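Side-chain contact in hypothetical protein SA2161 (Staphylococcus aureus, PDB 1Y7R), which is of unknown function but probably acts as an acetyltransferase of the GNAT family: residues Glu12-Leu17 and Met53-Gly58. The protein carries 4 engineered substitutions. Sequence-based numbering, arbitrary orientation.
Sequences EDYCAL and MGRVIG
Met53, present as selenomethionine, reaches from strand 49-58 to Leu17 and Tyr14 on helix 11-20. The helix runs across the strand at 105°, with 10.7 Å between the segment axes. Met53 CB starts toward the helix and lies 3.7 Å from Leu17 CD2. CG follows, placed between the backbone N and the carbonyl carbon (chi1 79°). It approaches the same methyl more closely, with 3.5 Å from Met53 CG to Leu17 CD2, a tight carbon pair. The two side chains run alongside each other, pointing opposite ways. SE comes next and touches both residues. Met53 SE is still 3.8 Å from Leu17 CD2. Met53 SE also lies 3.5 Å from Tyr14 CD1, in a Met-aromatic contact oblique to the ring. The bend at chi3 then carries the terminal methyl CE to the ring edge, in plane, with Met53 CE 3.8 Å from Tyr14 CD1.

Further along the ring, Arg55 CD touches Tyr14 CE1 at 4.0 Å. The two side chains cross at about a right angle, and the guanidinium plane is turned 77° from the ring plane. Tyr14 OH and Arg55 NH1 do not bond each other. Both are held by Asp68 OD2 on strand 63-71, through a hydrogen bond and a salt bridge. Arg55 NH2 makes a second salt bridge, to Asp59 of the second subunit.

The contact packs the first helix of this GNAT-family chain onto a mixed five-stranded sheet, with 49-58 its middle strand between 40-46 and 63-71. No hydrogen bond joins the two segments directly. Apolar and selenium-aromatic packing seats the helix, while the buried polar tips share one carboxylate oxygen. The Asp59 bridge ties the cluster to the second subunit. The nearby arginine would be expected to favour the ionised form of both carboxylates.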
loop_
_atom_site.group_PDB
_atom_site.type_symbol
_atom_site.label_atom_id
_atom_site.label_comp_id
_atom_site.label_asym_id
_atom_site.label_seq_id
_atom_site.Cartn_x
_atom_site.Cartn_y
_atom_site.Cartn_z
ATOM N N GLU A 12 -6.309 -19.131 10.686
ATOM C CA GLU A 12 -5.736 -19.349 12.004
ATOM C C GLU A 12 -4.241 -19.084 12.021
ATOM O O GLU A 12 -3.769 -18.388 12.915
ATOM C CB GLU A 12 -6.011 -20.771 12.518
ATOM C CG GLU A 12 -5.274 -21.055 13.843
ATOM C CD GLU A 12 -5.813 -22.237 14.594
ATOM O OE1 GLU A 12 -6.584 -23.024 14.004
ATOM O OE2 GLU A 12 -5.459 -22.393 15.779
ATOM N N ASP A 13 -3.499 -19.620 11.045
ATOM C CA ASP A 13 -2.024 -19.483 11.021
ATOM C C ASP A 13 -1.637 -18.000 10.878
ATOM O O ASP A 13 -0.724 -17.504 11.554
ATOM C CB ASP A 13 -1.405 -20.297 9.878
ATOM C CG ASP A 13 -1.236 -21.768 10.213
ATOM O OD1 ASP A 13 -0.825 -22.521 9.294
ATOM O OD2 ASP A 13 -1.463 -22.172 11.380
ATOM N N TYR A 14 -2.352 -17.291 10.008
ATOM C CA TYR A 14 -2.125 -15.875 9.773
ATOM C C TYR A 14 -2.320 -15.082 11.050
ATOM O O TYR A 14 -1.450 -14.323 11.468
ATOM C CB TYR A 14 -3.041 -15.352 8.658
ATOM C CG TYR A 14 -3.032 -13.844 8.503
ATOM C CD1 TYR A 14 -2.076 -13.233 7.713
ATOM C CD2 TYR A 14 -4.007 -13.031 9.112
ATOM C CE1 TYR A 14 -2.046 -11.862 7.532
ATOM C CE2 TYR A 14 -3.977 -11.644 8.946
ATOM C CZ TYR A 14 -2.992 -11.065 8.165
ATOM O OH TYR A 14 -2.954 -9.694 7.988
ATOM N N CYS A 15 -3.493 -15.242 11.662
ATOM C CA CYS A 15 -3.817 -14.474 12.845
ATOM C C CYS A 15 -2.811 -14.811 13.955
ATOM O O CYS A 15 -2.338 -13.919 14.682
ATOM C CB CYS A 15 -5.239 -14.805 13.291
ATOM S SG CYS A 15 -6.474 -14.107 12.159
ATOM N N ALA A 16 -2.483 -16.100 14.073
ATOM C CA ALA A 16 -1.569 -16.596 15.098
ATOM C C ALA A 16 -0.165 -16.059 14.910
ATOM O O ALA A 16 0.528 -15.704 15.886
ATOM C CB ALA A 16 -1.537 -18.121 15.116
ATOM N N LEU A 17 0.249 -15.970 13.657
ATOM C CA LEU A 17 1.574 -15.445 13.375
ATOM C C LEU A 17 1.677 -13.970 13.718
ATOM O O LEU A 17 2.655 -13.553 14.349
ATOM C CB LEU A 17 1.993 -15.747 11.946
ATOM C CG LEU A 17 3.355 -15.210 11.544
ATOM C CD1 LEU A 17 4.467 -15.766 12.457
ATOM C CD2 LEU A 17 3.587 -15.581 10.072
HETATM N N MSE A 53 6.089 -14.904 7.537
HETATM C CA MSE A 53 5.347 -14.576 6.321
HETATM C C MSE A 53 5.649 -13.147 5.892
HETATM O O MSE A 53 6.134 -12.324 6.661
HETATM C CB MSE A 53 3.840 -14.716 6.533
HETATM C CG MSE A 53 3.255 -13.558 7.256
HETATM SE SE MSE A 53 1.354 -13.895 7.469
HETATM C CE MSE A 53 0.961 -14.526 5.829
ATOM N N GLY A 54 5.346 -12.872 4.647
ATOM C CA GLY A 54 5.293 -11.490 4.129
ATOM C C GLY A 54 4.310 -11.444 2.968
ATOM O O GLY A 54 4.063 -12.465 2.299
ATOM N N ARG A 55 3.718 -10.272 2.731
ATOM C CA ARG A 55 2.697 -10.154 1.683
ATOM C C ARG A 55 2.951 -8.879 0.882
ATOM O O ARG A 55 3.618 -7.957 1.369
ATOM C CB ARG A 55 1.273 -10.147 2.297
ATOM C CG ARG A 55 0.990 -11.381 3.166
ATOM C CD ARG A 55 -0.293 -11.299 3.951
ATOM N NE ARG A 55 -1.485 -11.352 3.088
ATOM C CZ ARG A 55 -2.500 -10.485 3.099
ATOM N NH1 ARG A 55 -2.537 -9.453 3.945
ATOM N NH2 ARG A 55 -3.514 -10.704 2.260
ATOM N N VAL A 56 2.459 -8.864 -0.350
ATOM C CA VAL A 56 2.534 -7.691 -1.236
ATOM C C VAL A 56 1.132 -7.387 -1.808
ATOM O O VAL A 56 0.424 -8.285 -2.311
ATOM C CB VAL A 56 3.526 -7.925 -2.384
ATOM C CG1 VAL A 56 3.545 -6.722 -3.372
ATOM C CG2 VAL A 56 4.923 -8.224 -1.848
ATOM N N ILE A 57 0.751 -6.110 -1.732
ATOM C CA ILE A 57 -0.412 -5.568 -2.416
ATOM C C ILE A 57 0.100 -4.574 -3.474
ATOM O O ILE A 57 1.250 -4.114 -3.408
ATOM C CB ILE A 57 -1.425 -4.899 -1.446
ATOM C CG1 ILE A 57 -0.755 -3.801 -0.587
ATOM C CG2 ILE A 57 -2.109 -5.970 -0.556
ATOM C CD1 ILE A 57 -1.739 -2.806 0.036
ATOM N N GLY A 58 -0.740 -4.234 -4.433
ATOM C CA GLY A 58 -0.263 -3.293 -5.455
ATOM C C GLY A 58 -1.153 -3.282 -6.680
ATOM O O GLY A 58 -2.218 -3.917 -6.686
#